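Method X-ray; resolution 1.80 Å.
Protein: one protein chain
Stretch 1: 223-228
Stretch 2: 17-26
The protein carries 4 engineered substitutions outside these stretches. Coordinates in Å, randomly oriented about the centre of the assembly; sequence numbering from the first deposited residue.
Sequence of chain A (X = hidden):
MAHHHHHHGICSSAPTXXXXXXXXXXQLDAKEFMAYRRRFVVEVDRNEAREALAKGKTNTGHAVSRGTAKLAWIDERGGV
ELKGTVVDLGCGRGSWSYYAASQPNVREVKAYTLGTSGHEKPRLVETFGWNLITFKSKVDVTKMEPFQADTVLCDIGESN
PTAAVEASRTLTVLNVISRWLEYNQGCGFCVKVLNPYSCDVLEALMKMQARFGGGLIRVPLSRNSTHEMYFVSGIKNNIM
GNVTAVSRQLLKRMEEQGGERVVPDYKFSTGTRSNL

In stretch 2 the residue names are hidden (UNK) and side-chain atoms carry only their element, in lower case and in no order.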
# COMPACT_ATOMS: atom_id res chain seq x y z
N ARG A 223 -1.05 -4.78 -10.91
CA ARG A 223 -0.74 -5.84 -11.87
C ARG A 223 -1.03 -7.22 -11.29
O ARG A 223 -1.03 -7.42 -10.07
CB ARG A 223 0.71 -5.76 -12.31
CG ARG A 223 1.08 -4.50 -13.09
CD ARG A 223 2.44 -4.74 -13.72
NE ARG A 223 2.99 -3.56 -14.37
CZ ARG A 223 4.04 -2.87 -13.91
NH1 ARG A 223 4.66 -3.25 -12.80
NH2 ARG A 223 4.47 -1.80 -14.58
N ASN A 224 -1.25 -8.20 -12.16
CA ASN A 224 -1.62 -9.52 -11.67
C ASN A 224 -0.44 -10.22 -10.99
O ASN A 224 -0.63 -11.17 -10.25
CB ASN A 224 -2.15 -10.41 -12.79
CG ASN A 224 -3.43 -9.87 -13.43
OD1 ASN A 224 -4.31 -9.32 -12.75
ND2 ASN A 224 -3.54 -10.03 -14.75
N SER A 225 0.77 -9.71 -11.24
CA SER A 225 2.00 -10.24 -10.63
C SER A 225 2.24 -9.79 -9.18
O SER A 225 3.27 -10.13 -8.58
CB SER A 225 3.19 -9.81 -11.50
OG SER A 225 3.06 -8.42 -11.76
N THR A 226 1.30 -9.00 -8.62
CA THR A 226 1.36 -8.70 -7.20
C THR A 226 -0.02 -8.92 -6.59
O THR A 226 -1.01 -8.58 -7.22
CB THR A 226 1.82 -7.24 -6.92
OG1 THR A 226 1.71 -6.97 -5.53
CG2 THR A 226 0.98 -6.20 -7.72
N HIS A 227 -0.06 -9.46 -5.37
CA HIS A 227 -1.30 -9.67 -4.63
C HIS A 227 -1.53 -8.47 -3.70
O HIS A 227 -2.37 -8.57 -2.80
CB HIS A 227 -1.18 -10.95 -3.82
CG HIS A 227 -2.48 -11.65 -3.57
ND1 HIS A 227 -3.52 -11.08 -2.87
CD2 HIS A 227 -2.88 -12.91 -3.89
CE1 HIS A 227 -4.51 -11.95 -2.77
NE2 HIS A 227 -4.14 -13.07 -3.38
N GLU A 228 -0.81 -7.36 -3.92
CA GLU A 228 -0.92 -6.16 -3.03
C GLU A 228 -2.37 -5.72 -2.87
O GLU A 228 -3.15 -5.68 -3.83
CB GLU A 228 -0.09 -4.95 -3.51
CG GLU A 228 -0.64 -4.35 -4.81
CD GLU A 228 0.32 -3.40 -5.51
OE1 GLU A 228 1.49 -3.33 -5.07
OE2 GLU A 228 -0.09 -2.75 -6.49
N UNK A 17 -4.70 -20.64 -1.02
CA UNK A 17 -4.97 -20.08 -2.34
C UNK A 17 -3.93 -19.01 -2.79
O UNK A 17 -3.49 -18.99 -3.95
c UNK A 17 -7.54 -21.27 -3.83
c UNK A 17 -8.77 -19.56 -2.46
c UNK A 17 -7.56 -20.43 -2.51
c UNK A 17 -6.36 -19.48 -2.40
N UNK A 18 -3.56 -18.11 -1.89
CA UNK A 18 -2.54 -17.11 -2.25
C UNK A 18 -1.20 -17.76 -2.46
O UNK A 18 -0.41 -17.34 -3.33
N UNK A 19 -0.94 -18.82 -1.68
CA UNK A 19 0.32 -19.53 -1.81
C UNK A 19 0.39 -20.29 -3.12
O UNK A 19 1.47 -20.42 -3.69
o UNK A 19 1.05 -22.07 1.64
c UNK A 19 0.54 -20.52 -0.66
o UNK A 19 0.99 -20.26 2.93
c UNK A 19 1.16 -19.89 0.58
c UNK A 19 1.06 -20.81 1.81
N UNK A 20 -0.75 -20.85 -3.54
CA UNK A 20 -0.85 -21.48 -4.87
C UNK A 20 -0.55 -20.47 -5.98
O UNK A 20 0.30 -20.71 -6.86
c UNK A 20 -3.90 -23.86 -4.12
c UNK A 20 -2.41 -23.34 -4.15
c UNK A 20 -2.23 -22.14 -5.09
c UNK A 20 -2.40 -22.56 -6.58
N UNK A 21 -1.21 -19.30 -5.89
CA UNK A 21 -0.98 -18.19 -6.81
C UNK A 21 0.50 -17.85 -6.86
O UNK A 21 1.08 -17.76 -7.95
n UNK A 21 -1.01 -14.12 -8.75
c UNK A 21 0.27 -14.54 -5.45
c UNK A 21 -0.23 -13.75 -7.70
c UNK A 21 -1.34 -15.70 -7.18
c UNK A 21 1.13 -13.44 -5.30
c UNK A 21 -1.67 -15.31 -8.44
c UNK A 21 -1.83 -16.95 -6.45
c UNK A 21 1.28 -12.49 -6.34
c UNK A 21 0.62 -12.62 -7.53
c UNK A 21 -0.43 -14.70 -6.67
N UNK A 22 1.13 -17.73 -5.69
CA UNK A 22 2.56 -17.36 -5.66
C UNK A 22 3.46 -18.39 -6.36
O UNK A 22 4.38 -18.04 -7.12
n UNK A 22 5.60 -12.98 -4.53
c UNK A 22 3.03 -17.17 -4.23
c UNK A 22 5.68 -14.44 -4.23
c UNK A 22 4.43 -16.57 -4.12
c UNK A 22 4.37 -15.07 -4.41
N UNK A 23 3.23 -19.66 -6.06
CA UNK A 23 4.07 -20.74 -6.60
C UNK A 23 3.84 -20.84 -8.11
O UNK A 23 4.79 -20.97 -8.89
n UNK A 23 6.22 -24.31 -0.76
c UNK A 23 3.77 -22.05 -5.89
c UNK A 23 4.36 -23.51 -3.85
c UNK A 23 5.28 -24.41 -1.70
n UNK A 23 4.33 -25.35 -1.59
c UNK A 23 4.47 -22.12 -4.52
n UNK A 23 5.30 -23.55 -2.73
N UNK A 24 2.59 -20.69 -8.52
CA UNK A 24 2.26 -20.65 -9.95
C UNK A 24 2.87 -19.44 -10.65
O UNK A 24 3.43 -19.55 -11.74
c UNK A 24 -1.77 -22.06 -11.48
c UNK A 24 0.13 -22.08 -9.83
c UNK A 24 -1.38 -22.16 -10.05
n UNK A 24 -1.75 -23.38 -12.11
c UNK A 24 0.74 -20.71 -10.17
N UNK A 25 2.79 -18.28 -10.01
CA UNK A 25 3.41 -17.08 -10.56
C UNK A 25 4.88 -17.32 -10.82
O UNK A 25 5.38 -16.95 -11.90
c UNK A 25 2.90 -13.95 -11.29
c UNK A 25 3.88 -13.54 -8.94
c UNK A 25 3.22 -15.88 -9.61
c UNK A 25 3.72 -14.53 -10.13
N UNK A 26 5.59 -17.88 -9.82
CA UNK A 26 7.02 -18.11 -9.90
C UNK A 26 7.43 -19.15 -10.95
O UNK A 26 8.62 -19.23 -11.32
c UNK A 26 7.62 -17.39 -7.53
o UNK A 26 7.51 -16.20 -7.87
c UNK A 26 7.58 -18.53 -8.54
n UNK A 26 7.75 -17.76 -6.25
O HOH W 1 4.83 -11.21 -6.69

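Position 17 carries four carbons forked at the second and makes no contact with the loop; the fork makes it Leu17. At position 18 there are no side-chain atoms at all, so this is Gly18. Its bare CA lies 4.5 Å from His227 NE2, and an ideal CB built here would point toward the loop and sit 4.1 Å from that same nitrogen, so at this position the helix offers the imidazole only backbone.

Position 19 has three carbons, the third bearing two oxygens, and is out of reach: Glu19. Position 20, four carbons forked at the first with one arm two carbons long, is Ile20, also beyond the contact and exposed.

Position 21 shows one carbon leading into fused five- and six-membered rings holding eight carbons and one nitrogen. That nitrogen lies 3.3 Å from Asn224 O, and one ring face receives His227 CB. Only an indole fits, so this is Trp21. Its NE1 gives Asn224 O a weak hydrogen bond, with an N-H...O angle of 132°. CZ2 comes within 3.7 Å of Ser225 C, which lies at the ring edge, and CH2 reaches to 3.5 Å from His227 N.

Position 22 is a row of four carbons ending in nitrogen, Lys22. It starts sideways, but its end comes nearer, and a water joins it to the loop: NZ donates to the water oxygen at 2.9 Å, and the water donates to Ser225 O at 2.7 Å.

Position 23, three carbons, a nitrogen and a carbon with two more nitrogens, is Arg23; position 24, four carbons in a row and a nitrogen, is Lys24. Both are exposed and take no part. Position 25 has four carbons forked at the second, pointing toward the loop: Leu25, whose CD2 packs 3.5 Å from Ser225 O and whose CD1 is 4.2 Å from Ser225 CB. Position 26, two carbons with one oxygen and one nitrogen on the second, is Asn26, out of reach.

The rule is helical spacing: Gly18, Trp21 and Leu25 share one side of the helix, while the exposed residues at 19, 20, 23 and 24 stay clear of the loop. Trp21 has the largest covered area. His227 sets its ring edge toward the indole face, with planes at 80° and the centroids of its ring and the six-membered ring 5.3 Å apart. A type I turn from Arg223 to Thr226 supplies the backbone against which Trp21 and Leu25 pack.

Stretch 2, residues 17-26: LGEIWKRKLN
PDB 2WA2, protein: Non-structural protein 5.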